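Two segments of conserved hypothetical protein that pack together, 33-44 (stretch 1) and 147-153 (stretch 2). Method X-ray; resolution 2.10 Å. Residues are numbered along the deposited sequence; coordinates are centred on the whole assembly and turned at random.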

ATOM      1  N   VAL A  33      10.881 -15.291   1.318  1.00 22.14           N
ATOM      2  CA  VAL A  33      10.196 -14.831   2.508  1.00 18.96           C
ATOM      3  C   VAL A  33      11.187 -14.698   3.655  1.00 23.56           C
ATOM      4  O   VAL A  33      12.175 -15.419   3.712  1.00 20.29           O
ATOM      5  CB  VAL A  33       9.059 -15.809   2.890  1.00 22.32           C
ATOM      6  CG1 VAL A  33       9.645 -17.151   3.333  1.00 21.99           C
ATOM      7  CG2 VAL A  33       8.185 -15.194   3.967  1.00 18.71           C
ATOM      8  N   ALA A  34      10.923 -13.758   4.557  1.00 25.68           N
ATOM      9  CA  ALA A  34      11.780 -13.530   5.712  1.00 28.65           C
ATOM     10  C   ALA A  34      10.882 -13.167   6.890  1.00 32.91           C
ATOM     11  O   ALA A  34       9.765 -12.695   6.688  1.00 32.47           O
ATOM     12  CB  ALA A  34      12.764 -12.407   5.418  1.00 27.57           C
ATOM     13  N   ALA A  35      11.361 -13.372   8.114  1.00 39.10           N
ATOM     14  CA  ALA A  35      10.546 -13.080   9.289  1.00 42.51           C
ATOM     15  C   ALA A  35      11.156 -12.187  10.376  1.00 47.42           C
ATOM     16  O   ALA A  35      12.334 -11.838  10.344  1.00 47.37           O
ATOM     17  CB  ALA A  35      10.080 -14.388   9.913  1.00 33.49           C
ATOM     18  N   GLN A  36      10.300 -11.819  11.326  1.00 50.45           N
ATOM     19  CA  GLN A  36      10.636 -10.997  12.488  1.00 55.49           C
ATOM     20  C   GLN A  36       9.571 -11.395  13.508  1.00 60.62           C
ATOM     21  O   GLN A  36       9.469 -10.815  14.591  1.00 59.04           O
ATOM     22  CB  GLN A  36      10.489  -9.504  12.185  1.00 54.75           C
ATOM     23  CG  GLN A  36      11.337  -8.964  11.043  1.00 58.78           C
ATOM     24  CD  GLN A  36      12.809  -8.859  11.377  1.00 64.07           C
ATOM     25  OE1 GLN A  36      13.176  -8.473  12.487  1.00 68.74           O
ATOM     26  NE2 GLN A  36      13.664  -9.175  10.407  1.00 66.99           N
ATOM     27  N   LYS A  37       8.773 -12.388  13.120  1.00 66.34           N
ATOM     28  CA  LYS A  37       7.672 -12.923  13.921  1.00 70.97           C
ATOM     29  C   LYS A  37       6.716 -11.860  14.441  1.00 72.34           C
ATOM     30  O   LYS A  37       5.835 -12.136  15.247  1.00 75.22           O
ATOM     31  CB  LYS A  37       8.206 -13.784  15.067  1.00 77.38           C
ATOM     32  CG  LYS A  37       8.584 -15.180  14.602  1.00 79.02           C
ATOM     33  CD  LYS A  37       7.370 -15.881  14.002  1.00 82.42           C
ATOM     34  CE  LYS A  37       7.782 -17.068  13.155  1.00 87.42           C
ATOM     35  NZ  LYS A  37       7.053 -18.317  13.510  1.00 87.32           N
ATOM     36  N   SER A  38       6.908 -10.640  13.959  1.00 74.26           N
ATOM     37  CA  SER A  38       6.055  -9.509  14.296  1.00 73.39           C
ATOM     38  C   SER A  38       5.510  -9.107  12.931  1.00 70.44           C
ATOM     39  O   SER A  38       4.614  -8.267  12.807  1.00 72.24           O
ATOM     40  CB  SER A  38       6.884  -8.371  14.903  1.00 76.08           C
ATOM     41  OG  SER A  38       7.950  -7.995  14.048  1.00 78.38           O
ATOM     42  N   ALA A  39       6.083  -9.746  11.913  1.00 63.93           N
ATOM     43  CA  ALA A  39       5.729  -9.532  10.519  1.00 53.60           C
ATOM     44  C   ALA A  39       6.698 -10.313   9.639  1.00 46.14           C
ATOM     45  O   ALA A  39       7.814 -10.623  10.050  1.00 45.32           O
ATOM     46  CB  ALA A  39       5.800  -8.043  10.178  1.00 52.60           C
ATOM     47  N   SER A  40       6.251 -10.639   8.434  1.00 40.64           N
ATOM     48  CA  SER A  40       7.061 -11.358   7.459  1.00 34.59           C
ATOM     49  C   SER A  40       7.051 -10.513   6.193  1.00 29.88           C
ATOM     50  O   SER A  40       6.158  -9.687   6.005  1.00 27.66           O
ATOM     51  CB  SER A  40       6.450 -12.726   7.165  1.00 33.28           C
ATOM     52  OG  SER A  40       6.301 -13.472   8.356  1.00 46.59           O
ATOM     53  N   ALA A  41       8.036 -10.713   5.330  1.00 23.33           N
ATOM     54  CA  ALA A  41       8.093  -9.956   4.095  1.00 22.41           C
ATOM     55  C   ALA A  41       8.416 -10.868   2.936  1.00 22.52           C
ATOM     56  O   ALA A  41       9.185 -11.816   3.076  1.00 25.52           O
ATOM     57  CB  ALA A  41       9.142  -8.841   4.194  1.00 17.48           C
ATOM     58  N   TYR A  42       7.806 -10.582   1.793  1.00 20.73           N
ATOM     59  CA  TYR A  42       8.040 -11.349   0.579  1.00 19.71           C
ATOM     60  C   TYR A  42       8.816 -10.434  -0.371  1.00 20.67           C
ATOM     61  O   TYR A  42       8.364  -9.337  -0.712  1.00 14.76           O
ATOM     62  CB  TYR A  42       6.705 -11.771  -0.020  1.00 18.98           C
ATOM     63  CG  TYR A  42       5.902 -12.642   0.917  1.00 22.68           C
ATOM     64  CD1 TYR A  42       6.011 -14.032   0.869  1.00 20.40           C
ATOM     65  CD2 TYR A  42       5.064 -12.075   1.886  1.00 20.90           C
ATOM     66  CE1 TYR A  42       5.306 -14.843   1.765  1.00 20.53           C
ATOM     67  CE2 TYR A  42       4.359 -12.872   2.780  1.00 20.82           C
ATOM     68  CZ  TYR A  42       4.487 -14.257   2.716  1.00 21.31           C
ATOM     69  OH  TYR A  42       3.816 -15.052   3.618  1.00 20.74           O
ATOM     70  N   TYR A  43       9.998 -10.891  -0.767  1.00 17.60           N
ATOM     71  CA  TYR A  43      10.891 -10.147  -1.641  1.00 12.73           C
ATOM     72  C   TYR A  43      10.845 -10.618  -3.085  1.00 19.38           C
ATOM     73  O   TYR A  43      10.617 -11.801  -3.359  1.00 16.92           O
ATOM     74  CB  TYR A  43      12.341 -10.307  -1.177  1.00 13.68           C
ATOM     75  CG  TYR A  43      12.699  -9.700   0.163  1.00 19.89           C
ATOM     76  CD1 TYR A  43      13.570  -8.612   0.243  1.00 17.40           C
ATOM     77  CD2 TYR A  43      12.200 -10.233   1.353  1.00 15.21           C
ATOM     78  CE1 TYR A  43      13.931  -8.068   1.468  1.00 23.40           C
ATOM     79  CE2 TYR A  43      12.561  -9.696   2.585  1.00 21.79           C
ATOM     80  CZ  TYR A  43      13.424  -8.615   2.634  1.00 25.33           C
ATOM     81  OH  TYR A  43      13.778  -8.075   3.850  1.00 37.24           O
ATOM     82  N   ILE A  44      11.059  -9.674  -3.996  1.00 16.23           N
ATOM     83  CA  ILE A  44      11.161  -9.953  -5.422  1.00 20.48           C
ATOM     84  C   ILE A  44      12.457  -9.232  -5.785  1.00 23.98           C
ATOM     85  O   ILE A  44      12.601  -8.038  -5.542  1.00 26.26           O
ATOM     86  CB  ILE A  44      10.015  -9.361  -6.259  1.00 22.95           C
ATOM     87  CG1 ILE A  44       8.718 -10.123  -5.995  1.00 23.90           C
ATOM     88  CG2 ILE A  44      10.355  -9.482  -7.746  1.00 22.53           C
ATOM     89  CD1 ILE A  44       7.515  -9.600  -6.783  1.00 20.90           C
ATOM     90  N   GLU A 147       8.804   1.329   9.860  1.00 25.56           N
ATOM     91  CA  GLU A 147       9.311   0.159  10.571  1.00 29.16           C
ATOM     92  C   GLU A 147       9.390  -1.095   9.716  1.00 27.88           C
ATOM     93  O   GLU A 147      10.306  -1.898   9.874  1.00 27.25           O
ATOM     94  CB  GLU A 147       8.459  -0.121  11.815  1.00 36.85           C
ATOM     95  CG  GLU A 147       6.956  -0.039  11.571  1.00 58.32           C
ATOM     96  CD  GLU A 147       6.139  -0.684  12.684  1.00 65.49           C
ATOM     97  OE1 GLU A 147       6.413  -0.401  13.872  1.00 69.89           O
ATOM     98  OE2 GLU A 147       5.217  -1.469  12.367  1.00 69.53           O
ATOM     99  N   LEU A 148       8.434  -1.273   8.812  1.00 25.70           N
ATOM    100  CA  LEU A 148       8.449  -2.445   7.950  1.00 25.41           C
ATOM    101  C   LEU A 148       9.684  -2.439   7.052  1.00 27.70           C
ATOM    102  O   LEU A 148      10.347  -3.463   6.891  1.00 26.64           O
ATOM    103  CB  LEU A 148       7.169  -2.498   7.111  1.00 23.00           C
ATOM    104  CG  LEU A 148       5.908  -2.685   7.963  1.00 28.78           C
ATOM    105  CD1 LEU A 148       4.639  -2.552   7.125  1.00 22.98           C
ATOM    106  CD2 LEU A 148       5.975  -4.047   8.622  1.00 29.35           C
ATOM    107  N   ILE A 149      10.003  -1.283   6.482  1.00 25.98           N
ATOM    108  CA  ILE A 149      11.161  -1.170   5.607  1.00 25.22           C
ATOM    109  C   ILE A 149      12.483  -1.231   6.371  1.00 26.89           C
ATOM    110  O   ILE A 149      13.464  -1.769   5.863  1.00 22.14           O
ATOM    111  CB  ILE A 149      11.076   0.134   4.752  1.00 28.77           C
ATOM    112  CG1 ILE A 149      10.225  -0.144   3.510  1.00 23.21           C
ATOM    113  CG2 ILE A 149      12.474   0.625   4.341  1.00 16.65           C
ATOM    114  CD1 ILE A 149       9.945   1.073   2.687  1.00 38.09           C
ATOM    115  N   ARG A 150      12.516  -0.689   7.585  1.00 27.87           N
ATOM    116  CA  ARG A 150      13.739  -0.727   8.381  1.00 29.51           C
ATOM    117  C   ARG A 150      13.979  -2.157   8.854  1.00 28.71           C
ATOM    118  O   ARG A 150      15.120  -2.591   8.999  1.00 29.72           O
ATOM    119  CB  ARG A 150      13.651   0.209   9.596  1.00 31.66           C
ATOM    120  CG  ARG A 150      13.589   1.700   9.259  1.00 42.29           C
ATOM    121  CD  ARG A 150      13.783   2.567  10.510  1.00 46.03           C
ATOM    122  NE  ARG A 150      12.816   2.259  11.568  1.00 51.42           N
ATOM    123  CZ  ARG A 150      11.620   2.833  11.696  1.00 52.59           C
ATOM    124  NH1 ARG A 150      11.223   3.764  10.834  1.00 50.04           N
ATOM    125  NH2 ARG A 150      10.812   2.465  12.684  1.00 50.28           N
ATOM    126  N   ALA A 151      12.895  -2.896   9.075  1.00 27.95           N
ATOM    127  CA  ALA A 151      12.998  -4.279   9.525  1.00 26.32           C
ATOM    128  C   ALA A 151      13.327  -5.255   8.393  1.00 32.57           C
ATOM    129  O   ALA A 151      13.903  -6.314   8.631  1.00 33.80           O
ATOM    130  CB  ALA A 151      11.710  -4.700  10.195  1.00 24.03           C
ATOM    131  N   PHE A 152      12.960  -4.906   7.164  1.00 30.62           N
ATOM    132  CA  PHE A 152      13.215  -5.788   6.034  1.00 32.00           C
ATOM    133  C   PHE A 152      14.032  -5.116   4.957  1.00 35.97           C
ATOM    134  O   PHE A 152      13.529  -4.828   3.873  1.00 39.47           O
ATOM    135  CB  PHE A 152      11.894  -6.274   5.459  1.00 28.63           C
ATOM    136  CG  PHE A 152      11.109  -7.109   6.410  1.00 25.03           C
ATOM    137  CD1 PHE A 152      11.540  -8.388   6.744  1.00 27.67           C
ATOM    138  CD2 PHE A 152       9.971  -6.600   7.021  1.00 25.75           C
ATOM    139  CE1 PHE A 152      10.847  -9.153   7.675  1.00 24.69           C
ATOM    140  CE2 PHE A 152       9.269  -7.347   7.952  1.00 23.27           C
ATOM    141  CZ  PHE A 152       9.712  -8.634   8.283  1.00 30.15           C
ATOM    142  N   PRO A 153      15.314  -4.862   5.243  1.00 43.32           N
ATOM    143  CA  PRO A 153      16.228  -4.214   4.299  1.00 48.21           C
ATOM    144  C   PRO A 153      16.203  -4.914   2.946  1.00 55.59           C
ATOM    145  O   PRO A 153      15.993  -4.211   1.934  1.00 62.90           O
ATOM    146  CB  PRO A 153      17.579  -4.339   4.992  1.00 48.55           C
ATOM    147  CG  PRO A 153      17.210  -4.296   6.445  1.00 47.75           C
ATOM    148  CD  PRO A 153      16.013  -5.210   6.492  1.00 45.58           C
ATOM    149  OXT PRO A 153      16.391  -6.154   2.921  1.00 58.32           O
TER

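The contact between residues 33-44 and 147-153 is small, burying 367 Å² summed over both sides, and it is centred on one aromatic side chain. Phe152 alone has 135 Å² covered by the other stretch, more than any other residue. It is the first residue after the helix to leave helical phi/psi (-123/70), and its CA-to-CB bond points toward the first stretch. With chi1 at -64° (m) and chi2 at -70°, the ring lies against the paired strands that carry Ala34 and Ala41.

Most of the contact is apolar packing. The best-defined element is a CH-pi contact: Ala41 CB lies 3.5 Å from the centroid of the Phe152 ring, 16° off the ring normal, so the methyl sits over the face rather than beside it. The closest atom pair, Ala41 CB to Phe152 CG, is 3.4 Å. A methyl suits this position: Ala41 CB already lies 3.5 Å from the centroid of the Phe152 ring. Two further alanines pack around the same ring, with Ala39 CB 4.2 Å from Phe152 CE2 and Ala34 CB 4.4 Å from Phe152 CE1. All three alanines are buried and direct CB toward the helix stretch, and their short side chains let the ring approach the backbone. Ala39 also reaches the helix itself, Ala39 CB lying 4.3 Å from Leu148 CD2; the CA-to-CB bond of Leu148 points sideways, but its m,t rotamer brings the end of the side chain nearer.

Backbone atoms add to the ring's surroundings. Ala39 O lies at the ring edge, near its plane, 3.3 Å from Phe152 CZ, an arrangement that sets a carbonyl oxygen against the slightly positive rim of an aromatic ring. Ala34 O is 3.8 Å from Phe152 CE1 in an oblique position. Within the sheet, the pair of bonds Ala34 N to Ala41 O and Ala41 N to Ala34 O, both 3.0 Å, fixes the strands that carry these two alanines. On the other side of the contact, Phe152 N donates to Leu148 O at 3.0 Å, tying the residue to the last turn of the helix.

Gln36 covers the exposed margin. With chi1 at -59° (m), Gln36 CG lies 3.2 Å from Phe152 CZ and 4.4 Å from Ala151 CB, so the aliphatic part of a polar residue packs here while the residue remains exposed.

Polar bonding across the stretches is correspondingly slight. Gln36 NE2 is 3.4 Å from Ala151 O, but the angle is too poor for a hydrogen bond. Tyr43 OH can donate a weak hydrogen bond to Pro153 OXT at 3.4 Å, although another acceptor is within reach of the same proton. The oxygen belongs to the C-terminal carboxylate and lies near the plane of the tyrosine ring. Tyr43 is buried and also contributes packing, with Tyr43 CZ 4.0 Å and Tyr43 OH 3.1 Å from Phe152 CB.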